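Local coordinates for protein 3-keto-5-aminohexanoate cleavage enzyme (Ralstonia eutropha, PDB 3C6C) that probably cleaves 3-keto-5-aminohexanoate or a related beta-keto acid, using a divalent metal ion bound in a TIM-barrel fold, at residues 82-87 with 133-138; 168-173 with 200-205; 223-228 with 254-259. All coordinates share one frame; numbering follows the deposited sequence. Where two conformers were deposited one is given.

Contact 1. Residues 82-87 with 133-138; sequences VLFKEV and VKHLED
F84 lays one face of its phenyl ring against the imidazole of H135, whose CD2 sits 3.5 Å above the phenyl plane and over its centre. The pair joins two neighbouring helices on the outside of a TIM barrel: helix 81-92 follows strand 64-70, helix 134-139 leads into strand 143-147, and strand 99-103 comes between them in sequence. The ring planes make an angle of 32° and the centroids lie 4.4 Å apart, so the pair is neither a true stack nor edge-to-face. CD2 of H135 approaches every carbon of the phenyl ring, while CB of H135 lies 3.7 Å from CD2 of F84, which extends the overlap down to the root of the side chain. The imidazole gets there through an uncommon helical torsion: CG of H135 lies between its own backbone N and carbonyl carbon (chi1 67°). Its far nitrogen, NE2, is hydrogen-bonded to the carbonyl oxygen of T103 at the end of strand 99-103, which helps to hold the ring's rotation; CD2 of its neighbour L136 rests on one imidazole face. Inward, F84 also packs on V69, a residue of the same strand as the metal ligands H66 and H68. At K85, the residue after F84, and D138, about a turn beyond H135, the touch is lighter and no hydrogen bond crosses it. The D138 carboxylate turns to its own helix, where K134 NZ forms a salt bridge with the syn lone pair of D138 OD2 at 2.9 Å. K85 bends at chi2 and chi4, and its NZ forms a salt bridge with D89 of its own helix. Its nearest atom to the other helix is CE, 3.9 Å from the carbonyl oxygen of D138.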
loop_
_atom_site.group_PDB
_atom_site.type_symbol
_atom_site.label_atom_id
_atom_site.label_comp_id
_atom_site.label_asym_id
_atom_site.label_seq_id
_atom_site.Cartn_x
_atom_site.Cartn_y
_atom_site.Cartn_z
ATOM N N VAL A 82 1.129 45.821 -4.772
ATOM C CA VAL A 82 0.333 46.854 -4.101
ATOM C C VAL A 82 -0.947 46.257 -3.526
ATOM O O VAL A 82 -1.381 46.581 -2.410
ATOM C CB VAL A 82 -0.031 48.033 -5.043
ATOM C CG1 VAL A 82 -1.001 49.004 -4.353
ATOM C CG2 VAL A 82 1.243 48.763 -5.483
ATOM N N LEU A 83 -1.506 45.330 -4.285
ATOM C CA LEU A 83 -2.743 44.662 -3.892
ATOM C C LEU A 83 -2.475 43.717 -2.731
ATOM O O LEU A 83 -3.252 43.645 -1.761
ATOM C CB LEU A 83 -3.365 43.908 -5.065
ATOM C CG LEU A 83 -3.787 44.792 -6.251
ATOM C CD1 LEU A 83 -4.437 43.870 -7.300
ATOM C CD2 LEU A 83 -4.729 45.933 -5.777
ATOM N N PHE A 84 -1.357 43.008 -2.811
ATOM C CA PHE A 84 -0.954 42.084 -1.728
ATOM C C PHE A 84 -0.800 42.880 -0.418
ATOM O O PHE A 84 -1.263 42.469 0.635
ATOM C CB PHE A 84 0.357 41.339 -2.020
ATOM C CG PHE A 84 0.205 40.096 -2.874
ATOM C CD1 PHE A 84 -0.358 38.929 -2.361
ATOM C CD2 PHE A 84 0.641 40.097 -4.179
ATOM C CE1 PHE A 84 -0.474 37.785 -3.135
ATOM C CE2 PHE A 84 0.543 38.941 -4.966
ATOM C CZ PHE A 84 -0.034 37.790 -4.428
ATOM N N LYS A 85 -0.131 44.027 -0.524
ATOM C CA LYS A 85 0.135 44.874 0.655
ATOM C C LYS A 85 -1.161 45.358 1.296
ATOM O O LYS A 85 -1.307 45.395 2.516
ATOM C CB LYS A 85 1.076 46.041 0.306
ATOM C CG LYS A 85 1.390 46.972 1.482
ATOM C CD LYS A 85 2.235 46.289 2.530
ATOM C CE LYS A 85 3.075 47.294 3.342
ATOM N NZ LYS A 85 2.283 48.329 4.052
ATOM N N GLU A 86 -2.128 45.702 0.467
ATOM C CA GLU A 86 -3.423 46.179 0.969
ATOM C C GLU A 86 -4.125 45.047 1.726
ATOM O O GLU A 86 -4.690 45.249 2.801
ATOM C CB GLU A 86 -4.336 46.704 -0.152
ATOM C CG GLU A 86 -5.652 47.250 0.404
ATOM C CD GLU A 86 -6.615 47.760 -0.627
ATOM O OE1 GLU A 86 -6.187 48.025 -1.774
ATOM O OE2 GLU A 86 -7.817 47.866 -0.278
ATOM N N VAL A 87 -4.051 43.839 1.170
ATOM C CA VAL A 87 -4.722 42.699 1.820
ATOM C C VAL A 87 -4.109 42.467 3.202
ATOM O O VAL A 87 -4.816 42.360 4.195
ATOM C CB VAL A 87 -4.681 41.374 1.006
ATOM C CG1 VAL A 87 -5.156 40.179 1.899
ATOM C CG2 VAL A 87 -5.562 41.492 -0.278
ATOM N N VAL A 133 9.578 37.776 -5.992
ATOM C CA VAL A 133 9.570 37.818 -4.521
ATOM C C VAL A 133 9.273 39.224 -3.999
ATOM O O VAL A 133 9.269 39.475 -2.788
ATOM C CB VAL A 133 10.884 37.254 -3.884
ATOM C CG1 VAL A 133 11.139 35.758 -4.302
ATOM C CG2 VAL A 133 12.076 38.153 -4.187
ATOM N N LYS A 134 9.016 40.140 -4.926
ATOM C CA LYS A 134 8.811 41.562 -4.549
ATOM C C LYS A 134 7.705 41.731 -3.475
ATOM O O LYS A 134 7.869 42.408 -2.467
ATOM C CB LYS A 134 8.523 42.413 -5.802
ATOM C CG LYS A 134 8.101 43.816 -5.522
ATOM C CD LYS A 134 9.094 44.535 -4.612
ATOM C CE LYS A 134 8.762 46.049 -4.479
ATOM N NZ LYS A 134 7.307 46.381 -4.711
ATOM N N HIS A 135 6.582 41.066 -3.693
ATOM C CA HIS A 135 5.452 41.163 -2.751
ATOM C C HIS A 135 5.794 40.591 -1.386
ATOM O O HIS A 135 5.305 41.052 -0.357
ATOM C CB HIS A 135 4.170 40.550 -3.324
ATOM C CG HIS A 135 4.224 39.071 -3.508
ATOM N ND1 HIS A 135 5.120 38.450 -4.358
ATOM C CD2 HIS A 135 3.477 38.081 -2.959
ATOM C CE1 HIS A 135 4.919 37.147 -4.316
ATOM N NE2 HIS A 135 3.928 36.897 -3.479
ATOM N N LEU A 136 6.680 39.614 -1.385
ATOM C CA LEU A 136 7.072 38.961 -0.141
ATOM C C LEU A 136 7.947 39.914 0.689
ATOM O O LEU A 136 7.832 39.994 1.900
ATOM C CB LEU A 136 7.809 37.647 -0.404
ATOM C CG LEU A 136 7.039 36.529 -1.105
ATOM C CD1 LEU A 136 7.938 35.276 -1.097
ATOM C CD2 LEU A 136 5.690 36.301 -0.410
ATOM N N GLU A 137 8.785 40.644 -0.032
ATOM C CA GLU A 137 9.690 41.635 0.565
ATOM C C GLU A 137 8.852 42.709 1.238
ATOM O O GLU A 137 9.164 43.168 2.323
ATOM C CB GLU A 137 10.594 42.238 -0.492
ATOM C CG GLU A 137 11.576 41.253 -1.092
ATOM C CD GLU A 137 12.389 41.823 -2.254
ATOM O OE1 GLU A 137 12.022 42.868 -2.803
ATOM O OE2 GLU A 137 13.388 41.189 -2.625
ATOM N N ASP A 138 7.756 43.072 0.590
ATOM C CA ASP A 138 6.924 44.198 1.050
ATOM C C ASP A 138 6.035 43.771 2.219
ATOM O O ASP A 138 5.777 44.548 3.142
ATOM C CB ASP A 138 5.976 44.713 -0.050
ATOM C CG ASP A 138 6.679 45.410 -1.222
ATOM O OD1 ASP A 138 7.899 45.754 -1.160
ATOM O OD2 ASP A 138 5.962 45.623 -2.233
#

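Contact 2. Residues 168-173 with 200-205; sequences TLRAMA and IEEGLI
A173 and L204 bring the two backbones together, with their CA atoms 5.8 Å apart. Residues 168-173 are regular helix, whereas 200-205 run out of one: helix 190-201 stops in a Schellman motif, G203 takes a positive phi of 74°, and the chain turns so that L204 faces helix 166-179. The two helices are consecutive in the outer layer of the TIM barrel, linked through strand 182-187. A173 CB lies 4.0 Å from L204 CB, and one water bridges the same two residues by donating to both carbonyl oxygens, A173 O and L204 O. L204 reaches on with its CD1 branch to the stem of R170, crossing it at about a right angle, 3.8 Å from CD1 to R170 CG. Beyond this apolar patch, R170 and E202 form a side-on, two-nitrogen salt bridge. The arginine chain is extended from CG to NE and presents the edge formed by NE and NH2, one nitrogen to each carboxylate oxygen. R170 NE to OE1 of E202 is 2.8 Å and almost straight (173°); R170 NH2 to OE2 of E202 is also 2.8 Å. Both oxygens use their syn lone pairs, and the guanidinium and carboxylate planes are only 10° apart. E202 holds its end of the bond with CG anti to its carbonyl carbon and a straight chain beyond. OE2 takes a further hydrogen bond from NE2 of Q198 in the last turn of helix 190-201, while R170 NH1 forms a salt bridge with E159 of the second subunit. The two-bond grip should restrain the rotation of both flat groups, and the arginine, balanced by carboxylates from two chains, ties the end of a helix to the subunit interface; its positive charge is probably well stabilised there.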
loop_
_atom_site.group_PDB
_atom_site.type_symbol
_atom_site.label_atom_id
_atom_site.label_comp_id
_atom_site.label_asym_id
_atom_site.label_seq_id
_atom_site.Cartn_x
_atom_site.Cartn_y
_atom_site.Cartn_z
ATOM N N THR A 168 16.058 28.066 -10.265
ATOM C CA THR A 168 15.140 29.096 -9.758
ATOM C C THR A 168 14.570 28.760 -8.386
ATOM O O THR A 168 14.447 29.624 -7.527
ATOM C CB THR A 168 14.038 29.409 -10.776
ATOM O OG1 THR A 168 14.657 30.132 -11.846
ATOM C CG2 THR A 168 12.892 30.257 -10.167
ATOM N N LEU A 169 14.252 27.488 -8.178
ATOM C CA LEU A 169 13.686 27.049 -6.901
ATOM C C LEU A 169 14.712 27.185 -5.773
ATOM O O LEU A 169 14.388 27.583 -4.631
ATOM C CB LEU A 169 13.160 25.607 -6.996
ATOM C CG LEU A 169 11.901 25.426 -7.858
ATOM C CD1 LEU A 169 11.601 23.927 -8.017
ATOM C CD2 LEU A 169 10.707 26.211 -7.297
ATOM N N ARG A 170 15.962 26.870 -6.099
ATOM C CA ARG A 170 17.033 27.013 -5.114
ATOM C C ARG A 170 17.191 28.485 -4.714
ATOM O O ARG A 170 17.377 28.814 -3.544
ATOM C CB ARG A 170 18.369 26.454 -5.633
ATOM C CG ARG A 170 18.407 24.970 -5.620
ATOM C CD ARG A 170 19.622 24.460 -6.340
ATOM N NE ARG A 170 19.834 23.046 -6.054
ATOM C CZ ARG A 170 19.734 22.076 -6.958
ATOM N NH1 ARG A 170 19.475 22.368 -8.232
ATOM N NH2 ARG A 170 19.923 20.824 -6.584
ATOM N N ALA A 171 17.117 29.362 -5.707
ATOM C CA ALA A 171 17.302 30.806 -5.469
ATOM C C ALA A 171 16.151 31.373 -4.632
ATOM O O ALA A 171 16.366 32.187 -3.705
ATOM C CB ALA A 171 17.452 31.562 -6.779
HETATM N N MSE A 172 14.946 30.895 -4.932
HETATM C CA MSE A 172 13.709 31.286 -4.223
HETATM C C MSE A 172 13.781 30.875 -2.767
HETATM O O MSE A 172 13.486 31.641 -1.854
HETATM C CB MSE A 172 12.477 30.595 -4.825
HETATM C CG MSE A 172 12.088 31.045 -6.236
HETATM SE SE MSE A 172 11.516 32.899 -6.305
HETATM C CE MSE A 172 9.714 32.696 -5.637
ATOM N N ALA A 173 14.172 29.626 -2.579
ATOM C CA ALA A 173 14.283 29.042 -1.242
ATOM C C ALA A 173 15.230 29.897 -0.415
ATOM O O ALA A 173 14.953 30.239 0.740
ATOM C CB ALA A 173 14.778 27.574 -1.298
ATOM N N ILE A 200 16.330 20.473 1.340
ATOM C CA ILE A 200 16.536 20.371 2.789
ATOM C C ILE A 200 17.995 19.979 2.990
ATOM O O ILE A 200 18.720 20.546 3.811
ATOM C CB ILE A 200 15.629 19.294 3.460
ATOM C CG1 ILE A 200 14.170 19.768 3.505
ATOM C CG2 ILE A 200 16.106 19.004 4.873
ATOM C CD1 ILE A 200 13.124 18.675 3.842
ATOM N N GLU A 201 18.397 19.014 2.183
ATOM C CA GLU A 201 19.789 18.499 2.163
ATOM C C GLU A 201 20.808 19.609 2.033
ATOM O O GLU A 201 21.857 19.635 2.693
ATOM C CB GLU A 201 19.985 17.595 0.951
ATOM C CG GLU A 201 20.238 16.175 1.290
ATOM C CD GLU A 201 21.667 15.958 1.735
ATOM O OE1 GLU A 201 22.585 16.049 0.879
ATOM O OE2 GLU A 201 21.870 15.696 2.941
ATOM N N GLU A 202 20.485 20.485 1.110
ATOM C CA GLU A 202 21.363 21.577 0.669
ATOM C C GLU A 202 21.372 22.795 1.591
ATOM O O GLU A 202 21.987 23.824 1.306
ATOM C CB GLU A 202 20.987 22.000 -0.750
ATOM C CG GLU A 202 21.273 20.913 -1.751
ATOM C CD GLU A 202 20.941 21.322 -3.164
ATOM O OE1 GLU A 202 20.585 22.510 -3.363
ATOM O OE2 GLU A 202 21.018 20.465 -4.077
ATOM N N GLY A 203 20.676 22.663 2.698
ATOM C CA GLY A 203 20.617 23.725 3.693
ATOM C C GLY A 203 19.760 24.902 3.286
ATOM O O GLY A 203 19.988 26.012 3.719
ATOM N N LEU A 204 18.746 24.647 2.469
ATOM C CA LEU A 204 17.937 25.727 1.897
ATOM C C LEU A 204 16.551 25.824 2.517
ATOM O O LEU A 204 15.762 26.691 2.160
ATOM C CB LEU A 204 17.837 25.576 0.380
ATOM C CG LEU A 204 19.085 25.908 -0.434
ATOM C CD1 LEU A 204 18.891 25.528 -1.881
ATOM C CD2 LEU A 204 19.394 27.383 -0.310
ATOM N N ILE A 205 16.318 24.964 3.500
ATOM C CA ILE A 205 15.019 24.896 4.218
ATOM C C ILE A 205 15.226 24.912 5.727
ATOM O O ILE A 205 15.705 23.960 6.326
ATOM C CB ILE A 205 14.198 23.624 3.832
ATOM C CG1 ILE A 205 13.980 23.507 2.304
ATOM C CG2 ILE A 205 12.863 23.559 4.607
ATOM C CD1 ILE A 205 12.976 24.480 1.680
HETATM O O HOH W 1 13.607 28.288 2.314
#

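Contact 3. Residues 223-228 with 254-259; sequences ASTETM and MAQAAL
T225 and Q256 meet through their polar ends. T225 keeps OG1 beside its backbone N (chi1 -60°), and from there the hydroxyl donates to OE1 of Q256 at 2.7 Å. The donor stands 37° out of the carbonyl plane, so the bond does not follow a lone pair. Q256 starts with CG anti to its backbone N and then bends at chi2 (60°), which carries its amide across the threonine at about a right angle. OE1 is gripped again by NE2 of Q256 from the third subunit, making this a polar spot within a buried subunit interface. M228, a selenomethionine here, is straight through chi2 and bends only at chi3, sliding past Q256 in the opposite direction. Its SE presses on the backbone of the partner helix, 3.4 Å from A257 CA, and its CE lies 3.8 Å from Q256 CB. At the head of helix 225-232, the N-cap residue S224 shares a hydrogen bond with T227 through their hydroxyls, and T227 OG1 also binds Y230 OH of the second subunit. Helices 225-232 and 250-260, separated in sequence by strand 240-244, pack side by side in the alternating order of a TIM barrel.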
loop_
_atom_site.group_PDB
_atom_site.type_symbol
_atom_site.label_atom_id
_atom_site.label_comp_id
_atom_site.label_asym_id
_atom_site.label_seq_id
_atom_site.Cartn_x
_atom_site.Cartn_y
_atom_site.Cartn_z
ATOM N N ALA A 223 -6.363 12.461 -6.667
ATOM C CA ALA A 223 -6.988 12.506 -5.336
ATOM C C ALA A 223 -7.486 11.120 -4.916
ATOM O O ALA A 223 -8.651 10.779 -5.094
ATOM C CB ALA A 223 -8.195 13.545 -5.337
ATOM N N SER A 224 -6.594 10.310 -4.372
ATOM C CA SER A 224 -6.964 9.028 -3.821
ATOM C C SER A 224 -6.246 8.805 -2.501
ATOM O O SER A 224 -5.184 9.363 -2.232
ATOM C CB SER A 224 -6.660 7.863 -4.776
ATOM O OG SER A 224 -5.251 7.619 -4.886
ATOM N N THR A 225 -6.842 7.959 -1.690
ATOM C CA THR A 225 -6.216 7.555 -0.425
ATOM C C THR A 225 -4.836 6.914 -0.662
ATOM O O THR A 225 -3.866 7.180 0.055
ATOM C CB THR A 225 -7.153 6.590 0.378
ATOM O OG1 THR A 225 -8.386 7.282 0.651
ATOM C CG2 THR A 225 -6.512 6.181 1.686
ATOM N N GLU A 226 -4.763 6.125 -1.722
ATOM C CA GLU A 226 -3.562 5.392 -2.073
ATOM C C GLU A 226 -2.444 6.365 -2.411
ATOM O O GLU A 226 -1.276 6.162 -2.043
ATOM C CB GLU A 226 -3.829 4.408 -3.225
ATOM C CG GLU A 226 -4.674 3.226 -2.807
ATOM C CD GLU A 226 -6.190 3.412 -3.047
ATOM O OE1 GLU A 226 -6.742 4.560 -3.096
ATOM O OE2 GLU A 226 -6.868 2.369 -3.185
ATOM N N THR A 227 -2.812 7.443 -3.095
ATOM C CA THR A 227 -1.847 8.448 -3.492
ATOM C C THR A 227 -1.295 9.118 -2.253
ATOM O O THR A 227 -0.091 9.296 -2.109
ATOM C CB THR A 227 -2.451 9.514 -4.437
ATOM O OG1 THR A 227 -2.899 8.881 -5.637
ATOM C CG2 THR A 227 -1.420 10.599 -4.774
HETATM N N MSE A 228 -2.209 9.462 -1.359
HETATM C CA MSE A 228 -1.849 10.187 -0.141
HETATM C C MSE A 228 -0.922 9.364 0.752
HETATM O O MSE A 228 0.089 9.864 1.241
HETATM C CB MSE A 228 -3.100 10.625 0.653
HETATM C CG MSE A 228 -2.742 11.727 1.643
HETATM SE SE MSE A 228 -4.224 12.331 2.678
HETATM C CE MSE A 228 -5.336 12.992 1.290
HETATM N N MSE A 254 -9.663 16.355 2.707
HETATM C CA MSE A 254 -9.475 16.960 4.035
HETATM C C MSE A 254 -9.572 15.895 5.138
HETATM O O MSE A 254 -8.696 15.777 6.010
HETATM C CB MSE A 254 -10.526 18.071 4.257
HETATM C CG MSE A 254 -10.506 18.792 5.634
HETATM SE SE MSE A 254 -11.451 17.844 7.007
HETATM C CE MSE A 254 -13.181 17.646 6.180
ATOM N N ALA A 255 -10.631 15.099 5.076
ATOM C CA ALA A 255 -10.853 14.081 6.114
ATOM C C ALA A 255 -9.728 13.042 6.064
ATOM O O ALA A 255 -9.214 12.573 7.094
ATOM C CB ALA A 255 -12.264 13.405 5.986
ATOM N N GLN A 256 -9.326 12.708 4.853
ATOM C CA GLN A 256 -8.320 11.647 4.634
ATOM C C GLN A 256 -6.965 12.089 5.158
ATOM O O GLN A 256 -6.258 11.322 5.828
ATOM C CB GLN A 256 -8.205 11.249 3.143
ATOM C CG GLN A 256 -7.263 10.072 2.954
ATOM C CD GLN A 256 -7.748 8.865 3.699
ATOM O OE1 GLN A 256 -8.578 8.109 3.176
ATOM N NE2 GLN A 256 -7.274 8.681 4.942
ATOM N N ALA A 257 -6.643 13.357 4.941
ATOM C CA ALA A 257 -5.400 13.929 5.489
ATOM C C ALA A 257 -5.436 13.923 7.011
ATOM O O ALA A 257 -4.487 13.487 7.658
ATOM C CB ALA A 257 -5.113 15.348 4.949
ATOM N N ALA A 258 -6.547 14.369 7.587
ATOM C CA ALA A 258 -6.687 14.407 9.055
ATOM C C ALA A 258 -6.447 13.016 9.624
ATOM O O ALA A 258 -5.748 12.848 10.623
ATOM C CB ALA A 258 -8.058 14.949 9.495
ATOM N N LEU A 259 -7.027 12.031 8.956
ATOM C CA LEU A 259 -6.965 10.637 9.425
ATOM C C LEU A 259 -5.532 10.041 9.393
ATOM O O LEU A 259 -5.199 9.118 10.157
ATOM C CB LEU A 259 -7.913 9.760 8.620
ATOM C CG LEU A 259 -9.402 9.900 8.981
ATOM C CD1 LEU A 259 -10.248 9.248 7.879
ATOM C CD2 LEU A 259 -9.736 9.269 10.358
#

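All three contacts join neighbouring parts of the barrel's outer helical layer, contact 2 through the loop that ends helix 190-201, and they follow one another along the chain. Contacts 1 and 2 are adjacent, with centres 22 Å apart: V133 packs near M172, although the second conformer of M172 makes that touch doubtful. Contact 3 lies across the chain's centre from contact 1, with centres 33 Å apart, and its nearest atoms are about 16 Å from those of contact 2. Contact 1 comes close to the metal site: the F84 side chain is about 9 Å from the nickel held by H66, H68 and E269. Contacts 2 and 3 both reach neighbouring subunits of the tetramer, whereas contact 1 touches no other chain.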